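Local coordinates for 14-3-3 protein (Cryptosporidium parvum, PDB 3EFZ), which belongs to the 14-3-3 family and probably binds phosphoserine-containing partner proteins to regulate signalling, at residues 171-182 with 194-205. Numbering follows the deposited sequence.
Sequences AVEFYEDALQRE and LYLATILNYTIL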
# COMPACT_ATOMS: atom_id res chain seq x y z
N ALA B 171 10.38 15.04 15.08
CA ALA B 171 11.16 14.11 14.22
C ALA B 171 12.64 14.09 14.57
O ALA B 171 13.26 13.02 14.61
CB ALA B 171 10.97 14.43 12.73
N VAL B 172 13.21 15.28 14.76
CA VAL B 172 14.58 15.43 15.29
C VAL B 172 14.79 14.61 16.58
O VAL B 172 15.67 13.75 16.64
CB VAL B 172 14.93 16.93 15.48
CG1 VAL B 172 16.23 17.11 16.28
CG2 VAL B 172 15.04 17.60 14.13
N GLU B 173 13.97 14.88 17.60
CA GLU B 173 13.98 14.12 18.85
C GLU B 173 14.04 12.59 18.63
O GLU B 173 14.90 11.92 19.20
CB GLU B 173 12.69 14.37 19.64
CG GLU B 173 12.34 15.80 20.00
CD GLU B 173 11.01 15.85 20.77
OE1 GLU B 173 10.17 16.75 20.47
OE2 GLU B 173 10.81 14.99 21.67
N PHE B 174 13.11 12.07 17.82
CA PHE B 174 12.97 10.62 17.58
C PHE B 174 14.19 10.02 16.90
O PHE B 174 14.63 8.94 17.30
CB PHE B 174 11.69 10.28 16.79
CG PHE B 174 10.40 10.44 17.59
CD1 PHE B 174 9.22 10.86 16.97
CD2 PHE B 174 10.37 10.17 18.96
CE1 PHE B 174 8.02 11.00 17.70
CE2 PHE B 174 9.19 10.31 19.71
CZ PHE B 174 8.01 10.73 19.08
N TYR B 175 14.70 10.70 15.88
CA TYR B 175 15.91 10.28 15.18
C TYR B 175 17.11 10.28 16.10
O TYR B 175 17.88 9.34 16.09
CB TYR B 175 16.20 11.20 13.97
CG TYR B 175 15.27 10.97 12.81
CD1 TYR B 175 14.91 9.67 12.44
CD2 TYR B 175 14.76 12.04 12.05
CE1 TYR B 175 14.04 9.44 11.37
CE2 TYR B 175 13.89 11.81 10.97
CZ TYR B 175 13.53 10.50 10.64
OH TYR B 175 12.69 10.23 9.59
N GLU B 176 17.28 11.32 16.90
CA GLU B 176 18.42 11.38 17.80
C GLU B 176 18.33 10.35 18.91
O GLU B 176 19.35 9.80 19.30
CB GLU B 176 18.64 12.80 18.33
CG GLU B 176 19.27 13.69 17.25
CD GLU B 176 19.47 15.12 17.68
OE1 GLU B 176 19.07 15.48 18.82
OE2 GLU B 176 20.03 15.89 16.87
N ASP B 177 17.10 10.07 19.36
CA ASP B 177 16.85 9.04 20.39
C ASP B 177 17.17 7.65 19.86
O ASP B 177 17.90 6.89 20.49
CB ASP B 177 15.40 9.13 20.92
CG ASP B 177 15.11 8.16 22.06
OD1 ASP B 177 13.92 7.89 22.34
OD2 ASP B 177 16.07 7.66 22.70
N ALA B 178 16.64 7.34 18.68
CA ALA B 178 16.92 6.08 17.98
C ALA B 178 18.42 5.90 17.69
O ALA B 178 18.98 4.85 17.96
CB ALA B 178 16.09 5.99 16.70
N LEU B 179 19.06 6.93 17.15
CA LEU B 179 20.52 6.93 16.95
C LEU B 179 21.33 6.66 18.22
O LEU B 179 22.27 5.85 18.20
CB LEU B 179 21.01 8.23 16.29
CG LEU B 179 20.67 8.49 14.81
CD1 LEU B 179 20.91 9.96 14.43
CD2 LEU B 179 21.44 7.56 13.90
N GLN B 180 20.97 7.33 19.32
CA GLN B 180 21.64 7.12 20.61
C GLN B 180 21.46 5.68 21.11
O GLN B 180 22.41 5.08 21.61
CB GLN B 180 21.18 8.15 21.66
CG GLN B 180 21.75 7.92 23.09
CD GLN B 180 23.25 7.60 23.09
OE1 GLN B 180 24.09 8.41 22.69
NE2 GLN B 180 23.59 6.39 23.55
N ARG B 181 20.26 5.14 20.97
CA ARG B 181 20.00 3.74 21.32
C ARG B 181 20.81 2.78 20.44
O ARG B 181 21.40 1.82 20.94
CB ARG B 181 18.51 3.43 21.24
CG ARG B 181 17.68 4.03 22.35
CD ARG B 181 16.21 3.93 21.95
NE ARG B 181 15.30 4.46 22.96
CZ ARG B 181 14.65 3.71 23.85
NH1 ARG B 181 14.81 2.38 23.91
NH2 ARG B 181 13.83 4.30 24.71
N GLU B 182 20.86 3.05 19.14
CA GLU B 182 21.72 2.28 18.22
C GLU B 182 23.21 2.32 18.59
O GLU B 182 23.87 1.28 18.58
CB GLU B 182 21.47 2.69 16.77
CG GLU B 182 20.06 2.29 16.30
CD GLU B 182 19.46 3.24 15.28
OE1 GLU B 182 20.18 4.13 14.78
OE2 GLU B 182 18.25 3.11 14.98
N LEU B 194 20.41 -0.82 10.39
CA LEU B 194 19.40 -0.06 11.09
C LEU B 194 19.98 1.31 11.46
O LEU B 194 19.34 2.34 11.29
CB LEU B 194 18.94 -0.77 12.36
CG LEU B 194 17.96 -0.05 13.29
CD1 LEU B 194 16.63 0.22 12.59
CD2 LEU B 194 17.74 -0.86 14.53
N TYR B 195 21.20 1.31 11.99
CA TYR B 195 21.88 2.57 12.27
C TYR B 195 21.98 3.46 11.03
O TYR B 195 21.65 4.64 11.10
CB TYR B 195 23.28 2.33 12.86
CG TYR B 195 24.01 3.63 13.15
CD1 TYR B 195 23.67 4.41 14.24
CD2 TYR B 195 25.03 4.09 12.31
CE1 TYR B 195 24.34 5.61 14.51
CE2 TYR B 195 25.70 5.27 12.57
CZ TYR B 195 25.35 6.03 13.67
OH TYR B 195 26.02 7.21 13.95
N LEU B 196 22.40 2.88 9.91
CA LEU B 196 22.55 3.64 8.66
C LEU B 196 21.22 4.08 8.06
O LEU B 196 21.14 5.16 7.47
CB LEU B 196 23.38 2.87 7.63
CG LEU B 196 24.85 2.66 7.98
CD1 LEU B 196 25.44 1.65 7.04
CD2 LEU B 196 25.65 3.98 7.95
N ALA B 197 20.18 3.26 8.22
CA ALA B 197 18.84 3.63 7.76
C ALA B 197 18.36 4.83 8.54
O ALA B 197 17.62 5.68 8.03
CB ALA B 197 17.85 2.46 7.89
N THR B 198 18.76 4.88 9.81
CA THR B 198 18.38 5.98 10.68
C THR B 198 19.11 7.27 10.31
O THR B 198 18.48 8.33 10.24
CB THR B 198 18.56 5.61 12.17
OG1 THR B 198 18.01 4.30 12.40
CG2 THR B 198 17.83 6.63 13.06
N ILE B 199 20.42 7.16 10.08
CA ILE B 199 21.24 8.24 9.55
C ILE B 199 20.63 8.82 8.27
O ILE B 199 20.54 10.05 8.12
CB ILE B 199 22.71 7.76 9.28
CG1 ILE B 199 23.40 7.30 10.59
CG2 ILE B 199 23.54 8.82 8.50
CD1 ILE B 199 23.91 8.45 11.49
N LEU B 200 20.22 7.94 7.36
CA LEU B 200 19.70 8.33 6.05
C LEU B 200 18.41 9.12 6.14
O LEU B 200 18.27 10.14 5.46
CB LEU B 200 19.50 7.11 5.12
CG LEU B 200 18.85 7.39 3.74
CD1 LEU B 200 19.76 8.22 2.82
CD2 LEU B 200 18.40 6.10 3.03
N ASN B 201 17.46 8.66 6.95
CA ASN B 201 16.21 9.37 7.14
C ASN B 201 16.37 10.73 7.85
O ASN B 201 15.71 11.71 7.49
CB ASN B 201 15.18 8.46 7.81
CG ASN B 201 14.64 7.40 6.86
OD1 ASN B 201 15.24 7.12 5.82
ND2 ASN B 201 13.54 6.79 7.22
N TYR B 202 17.28 10.77 8.82
CA TYR B 202 17.65 12.02 9.50
C TYR B 202 18.32 12.97 8.52
O TYR B 202 18.03 14.16 8.54
CB TYR B 202 18.56 11.74 10.70
CG TYR B 202 18.75 12.89 11.70
CD1 TYR B 202 17.94 14.03 11.68
CD2 TYR B 202 19.71 12.80 12.69
CE1 TYR B 202 18.11 15.06 12.60
CE2 TYR B 202 19.89 13.83 13.62
CZ TYR B 202 19.08 14.95 13.56
OH TYR B 202 19.26 15.96 14.49
N THR B 203 19.22 12.44 7.68
CA THR B 203 19.84 13.20 6.60
C THR B 203 18.78 13.78 5.66
O THR B 203 18.89 14.94 5.28
CB THR B 203 20.85 12.34 5.79
OG1 THR B 203 21.93 11.96 6.64
CG2 THR B 203 21.40 13.11 4.61
N ILE B 204 17.75 13.00 5.33
CA ILE B 204 16.63 13.47 4.50
C ILE B 204 15.86 14.63 5.17
O ILE B 204 15.53 15.64 4.50
CB ILE B 204 15.67 12.31 4.12
CG1 ILE B 204 16.38 11.29 3.22
CG2 ILE B 204 14.42 12.85 3.42
CD1 ILE B 204 15.62 9.97 3.06
N LEU B 205 15.62 14.51 6.48
CA LEU B 205 14.97 15.56 7.25
C LEU B 205 15.77 16.86 7.22
O LEU B 205 15.20 17.93 7.03
CB LEU B 205 14.77 15.13 8.71
CG LEU B 205 14.02 16.06 9.68
CD1 LEU B 205 12.51 16.11 9.37
CD2 LEU B 205 14.26 15.59 11.12
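Tyr175 lies across the backbone of Asn201 and Tyr202, where segments 171-182 of helix 161-185 and 194-205 of helix 193-207 run nearly antiparallel (158°). Its CB sits over one face of the Tyr202 ring, a CH-pi contact 4.1 Å from the centroid. With CG anti to the carbonyl carbon (chi1 -74°), the ring then runs over the second helix: Tyr175 CD2, on the ring's edge, meets Leu205 CD2 at 3.7 Å, while Tyr202 N lies over the ring's centre. Beyond CZ, the hydroxyl OH passes Asn201 CB at 3.5 Å and hydrogen-bonds Asp150 and Arg153, the latter a predicted phosphoserine-contacting residue. Tyrosine thus suits this buried place, with a flat apolar body and a polar tip. Tyr202 answers from the other helix, its OH donating to Glu176 OE2 (2.5 Å) from above the carboxylate plane. Leu179, branched and apolar, fits as a knob among four residues: Leu179 CD1 touches Tyr202 CD2 at 3.5 Å and Leu179 CD2 touches Tyr195. Thr198 suits both surroundings, CG2 packing on Leu179 CG and OG1 lying between Glu182 OE2 and Leu194 O. Helix 138-158 adjoins Phe174 and Asn201, helix 213-228 meets Ile199 and Thr203, and helix 239-256 packs on Leu196 and Leu200.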